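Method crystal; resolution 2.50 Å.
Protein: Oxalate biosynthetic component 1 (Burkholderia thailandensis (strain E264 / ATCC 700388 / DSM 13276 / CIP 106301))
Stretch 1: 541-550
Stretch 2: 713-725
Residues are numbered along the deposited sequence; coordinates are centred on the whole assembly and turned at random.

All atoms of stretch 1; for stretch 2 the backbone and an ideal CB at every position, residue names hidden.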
# COMPACT_ATOMS: atom_id res chain seq x y z
N ALA A 541 18.71 12.20 -19.67
CA ALA A 541 18.91 13.30 -20.61
C ALA A 541 19.58 14.51 -19.96
O ALA A 541 20.21 15.32 -20.64
CB ALA A 541 17.58 13.70 -21.23
N LEU A 542 19.45 14.63 -18.64
CA LEU A 542 20.02 15.76 -17.91
C LEU A 542 21.25 15.35 -17.10
O LEU A 542 21.75 16.13 -16.29
CB LEU A 542 18.97 16.37 -16.98
CG LEU A 542 17.64 16.80 -17.61
CD1 LEU A 542 16.67 17.27 -16.54
CD2 LEU A 542 17.86 17.89 -18.65
N ALA A 543 21.73 14.13 -17.34
CA ALA A 543 22.76 13.52 -16.51
C ALA A 543 24.07 14.30 -16.47
O ALA A 543 24.79 14.27 -15.47
CB ALA A 543 23.03 12.10 -16.98
N HIS A 544 24.39 15.00 -17.55
CA HIS A 544 25.68 15.67 -17.66
C HIS A 544 25.61 17.14 -17.30
O HIS A 544 26.62 17.85 -17.37
CB HIS A 544 26.24 15.50 -19.07
CG HIS A 544 26.63 14.09 -19.39
ND1 HIS A 544 26.29 13.47 -20.57
CD2 HIS A 544 27.33 13.18 -18.67
CE1 HIS A 544 26.76 12.23 -20.57
NE2 HIS A 544 27.40 12.04 -19.43
N TYR A 545 24.42 17.60 -16.92
CA TYR A 545 24.26 18.99 -16.51
C TYR A 545 24.37 19.12 -15.00
O TYR A 545 23.84 18.30 -14.25
CB TYR A 545 22.91 19.54 -16.99
CG TYR A 545 22.79 19.59 -18.49
CD1 TYR A 545 23.53 20.50 -19.24
CD2 TYR A 545 21.93 18.73 -19.17
CE1 TYR A 545 23.43 20.55 -20.61
CE2 TYR A 545 21.82 18.78 -20.55
CZ TYR A 545 22.57 19.69 -21.26
OH TYR A 545 22.46 19.74 -22.63
N PRO A 546 25.08 20.17 -14.54
CA PRO A 546 25.21 20.47 -13.11
C PRO A 546 23.92 21.02 -12.53
O PRO A 546 23.16 21.67 -13.26
CB PRO A 546 26.32 21.51 -13.07
CG PRO A 546 26.21 22.21 -14.39
CD PRO A 546 25.81 21.14 -15.37
N ALA A 547 23.68 20.79 -11.25
CA ALA A 547 22.47 21.27 -10.60
C ALA A 547 22.59 22.75 -10.21
O ALA A 547 21.69 23.31 -9.58
CB ALA A 547 22.15 20.43 -9.37
N ASP A 548 23.70 23.37 -10.58
CA ASP A 548 23.93 24.78 -10.29
C ASP A 548 23.21 25.66 -11.31
O ASP A 548 23.43 25.55 -12.51
CB ASP A 548 25.42 25.09 -10.28
CG ASP A 548 25.76 26.34 -9.49
OD1 ASP A 548 24.93 27.27 -9.47
OD2 ASP A 548 26.85 26.38 -8.89
N GLU A 549 22.36 26.55 -10.81
CA GLU A 549 21.58 27.44 -11.67
C GLU A 549 22.47 28.44 -12.41
O GLU A 549 22.06 29.02 -13.42
CB GLU A 549 20.53 28.19 -10.84
CG GLU A 549 21.06 28.81 -9.56
CD GLU A 549 19.96 29.43 -8.72
OE1 GLU A 549 20.12 29.51 -7.48
OE2 GLU A 549 18.93 29.85 -9.29
N ARG A 550 23.68 28.64 -11.91
CA ARG A 550 24.62 29.57 -12.52
C ARG A 550 25.31 28.96 -13.74
O ARG A 550 25.92 29.67 -14.53
CB ARG A 550 25.67 30.01 -11.50
CG ARG A 550 25.16 30.99 -10.45
CD ARG A 550 26.20 31.25 -9.37
NE ARG A 550 26.04 30.34 -8.23
CZ ARG A 550 26.86 29.32 -7.96
NH1 ARG A 550 27.89 29.07 -8.76
NH2 ARG A 550 26.63 28.55 -6.91
N UNK A 713 20.93 8.07 -7.77
CA UNK A 713 22.08 8.97 -7.57
C UNK A 713 21.82 10.37 -8.12
O UNK A 713 22.22 11.36 -7.50
CB UNK A 713 23.33 8.38 -8.23
N UNK A 714 21.16 10.44 -9.27
CA UNK A 714 20.91 11.72 -9.94
C UNK A 714 19.54 12.31 -9.63
O UNK A 714 19.11 13.25 -10.30
CB UNK A 714 21.05 11.54 -11.45
N UNK A 715 18.86 11.78 -8.62
CA UNK A 715 17.48 12.18 -8.35
C UNK A 715 17.34 13.66 -8.01
O UNK A 715 16.56 14.37 -8.64
CB UNK A 715 16.92 11.34 -7.20
N UNK A 716 18.08 14.11 -7.00
CA UNK A 716 17.97 15.50 -6.55
C UNK A 716 18.41 16.49 -7.62
O UNK A 716 17.76 17.52 -7.82
CB UNK A 716 18.80 15.71 -5.28
N UNK A 717 19.51 16.17 -8.30
CA UNK A 717 20.01 17.02 -9.38
C UNK A 717 18.98 17.14 -10.50
O UNK A 717 18.76 18.22 -11.04
CB UNK A 717 21.33 16.47 -9.93
N UNK A 718 18.35 16.02 -10.84
CA UNK A 718 17.32 16.00 -11.87
C UNK A 718 16.14 16.89 -11.47
O UNK A 718 15.65 17.67 -12.28
CB UNK A 718 16.85 14.57 -12.12
N UNK A 719 15.71 16.78 -10.22
CA UNK A 719 14.59 17.57 -9.72
C UNK A 719 14.97 19.05 -9.67
O UNK A 719 14.15 19.91 -9.97
CB UNK A 719 14.16 17.08 -8.34
N UNK A 720 16.21 19.33 -9.30
CA UNK A 720 16.70 20.70 -9.24
C UNK A 720 16.67 21.34 -10.63
O UNK A 720 16.32 22.51 -10.77
CB UNK A 720 18.12 20.74 -8.66
N UNK A 721 17.05 20.57 -11.64
CA UNK A 721 17.08 21.05 -13.01
C UNK A 721 15.67 21.25 -13.57
O UNK A 721 15.41 22.22 -14.26
CB UNK A 721 17.86 20.07 -13.89
N UNK A 722 14.78 20.31 -13.25
CA UNK A 722 13.40 20.39 -13.71
C UNK A 722 12.69 21.62 -13.15
O UNK A 722 12.00 22.34 -13.88
CB UNK A 722 12.64 19.12 -13.32
N UNK A 723 12.87 21.87 -11.86
CA UNK A 723 12.26 23.04 -11.22
C UNK A 723 12.94 24.33 -11.67
O UNK A 723 12.33 25.39 -11.64
CB UNK A 723 12.33 22.91 -9.70
N UNK A 724 14.19 24.23 -12.09
CA UNK A 724 14.91 25.37 -12.65
C UNK A 724 14.20 25.87 -13.90
O UNK A 724 13.91 27.05 -14.03
CB UNK A 724 16.36 24.99 -12.97
N UNK A 725 13.93 24.94 -14.82
CA UNK A 725 13.22 25.28 -16.05
C UNK A 725 11.78 25.68 -15.74
O UNK A 725 11.22 26.55 -16.40
CB UNK A 725 13.25 24.10 -17.03

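Position 713 precedes the helix, and nothing of stretch 1 lies within 5.5 Å of its ideal CB. Its phi of -59° admits most residues, proline included; Pro-713 is deposited and makes no contact.

Position 714 is the N-cap, right before the helix. Its CA-to-CB bond points toward stretch 1, yet the ideal CB has no neighbour within 5.5 Å, so a short side chain would leave a gap. Beyond that gap the Leu-542 to Tyr-545 turn offers three carbonyl oxygens, from Leu-542, Ala-543 and Tyr-545, which favours a long donor: lysine, arginine or perhaps glutamine. The residue is Arg-714, with chi1 to chi3 all m. Its NH2 donates a hydrogen bond to Tyr-545 O (2.9 Å, 156°), which lies at the guanidinium edge. Ala-543 O sits over one face, 3.3 Å from Arg-714 CZ, a position in which it can favour the positive charge without a well-directed hydrogen bond. Leu-542 O is 2.7 Å from Arg-714 NH2, and also accepts the backbone hydrogen bond from Tyr-545 N that spans the turn.

Positions 715 and 716 begin the helix. The first is out of reach of stretch 1; the second points sideways, with nothing of stretch 1 within 5.5 Å of its ideal CB, so stretch 1 discriminates little at either. They hold Tyr-715 and Ser-716, both hydrogen-bonded through their hydroxyls elsewhere in the structure.

At 717 the ideal CB lies 4.1 Å from Ala-547 CB, and the two CA atoms are 5.1 Å apart. So close an approach suits alanine, glycine or serine. Ala-717 packs its methyl on that of Ala-547.

Position 718 points sideways, its ideal CB 5.2 Å from Leu-542 CD1, leaving room for a small or branched side chain. Thr-718 brings CG2 to 4.3 Å from Leu-542 CD1, while its OG1 makes a very short 2.4 Å hydrogen bond to Arg-714 O.

Position 719 points away, leaving the choice open; Met-719 makes no contact.

Position 720 points toward stretch 1, its ideal CB 4.1 Å from Ala-547 CB. A small residue again fits well, and Ala-720 joins 717 in packing against that methyl.

Position 721 also points toward stretch 1, its ideal CB 4.0 Å from Leu-542 CD1, with Tyr-545 and Pro-546 farther out. Leucine, isoleucine or methionine could use this largely apolar setting. Leu-721 (m, t) places CD1 3.7 Å from Leu-542 CB and 3.9 Å from Tyr-545 CB; its CD2 approaches Pro-546 O at 3.3 Å.

Position 722 points sideways, its ideal CB 5.5 Å from Leu-542 CD1, so an apolar chain must extend to touch it. Leu-722 does, its CD2 reaching 4.1 Å from Leu-542 CD1.

Position 723 is out of reach and unconstrained here; it is Tyr-723.

Position 724 points toward stretch 1, but its ideal CB has no neighbour within 5.5 Å. A medium or long side chain, aromatic or polar, could reach Glu-549. His-724 (chi1 t) sets its ring edge against that residue, CD2 lying 3.3 Å from Glu-549 CB.

Position 725 is again out of reach; Ala-725 contributes nothing across the stretches.

Stretch 2, residues 713-725: PRYSATMALLYHA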
# COMPACT_ATOMS: atom_id res chain seq x y z
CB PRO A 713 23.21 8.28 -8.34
CG PRO A 713 22.81 6.85 -8.41
CD PRO A 713 21.31 6.86 -8.51
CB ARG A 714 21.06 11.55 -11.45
CG ARG A 714 22.49 11.48 -11.94
CD ARG A 714 23.16 12.84 -11.87
NE ARG A 714 22.51 13.81 -12.74
CZ ARG A 714 22.92 15.07 -12.86
NH1 ARG A 714 23.96 15.50 -12.18
NH2 ARG A 714 22.28 15.90 -13.68
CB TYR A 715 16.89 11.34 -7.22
CG TYR A 715 15.49 11.78 -6.85
CD1 TYR A 715 14.41 11.46 -7.66
CD2 TYR A 715 15.26 12.53 -5.70
CE1 TYR A 715 13.12 11.87 -7.33
CE2 TYR A 715 13.98 12.94 -5.36
CZ TYR A 715 12.92 12.61 -6.18
OH TYR A 715 11.64 13.02 -5.85
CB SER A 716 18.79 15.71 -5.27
OG SER A 716 18.22 15.01 -4.18
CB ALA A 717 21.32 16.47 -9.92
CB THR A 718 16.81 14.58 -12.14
OG1 THR A 718 17.91 13.70 -12.37
CG2 THR A 718 15.89 14.57 -13.35
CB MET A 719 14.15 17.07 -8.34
CG MET A 719 13.56 15.67 -8.35
SD MET A 719 11.95 15.57 -9.16
CE MET A 719 10.87 16.13 -7.84
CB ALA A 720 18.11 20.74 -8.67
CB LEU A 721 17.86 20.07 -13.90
CG LEU A 721 19.37 20.04 -13.67
CD1 LEU A 721 20.01 18.91 -14.45
CD2 LEU A 721 19.97 21.37 -14.06
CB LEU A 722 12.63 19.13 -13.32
CG LEU A 722 13.00 17.86 -14.08
CD1 LEU A 722 12.23 16.66 -13.56
CD2 LEU A 722 12.76 18.06 -15.57
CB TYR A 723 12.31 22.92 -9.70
CG TYR A 723 11.14 22.16 -9.13
CD1 TYR A 723 9.85 22.66 -9.26
CD2 TYR A 723 11.31 20.95 -8.46
CE1 TYR A 723 8.76 21.97 -8.75
CE2 TYR A 723 10.23 20.26 -7.94
CZ TYR A 723 8.96 20.78 -8.09
OH TYR A 723 7.88 20.10 -7.57
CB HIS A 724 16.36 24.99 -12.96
CG HIS A 724 17.20 26.15 -13.41
ND1 HIS A 724 17.03 26.77 -14.62
CD2 HIS A 724 18.24 26.78 -12.81
CE1 HIS A 724 17.91 27.75 -14.75
NE2 HIS A 724 18.66 27.77 -13.66
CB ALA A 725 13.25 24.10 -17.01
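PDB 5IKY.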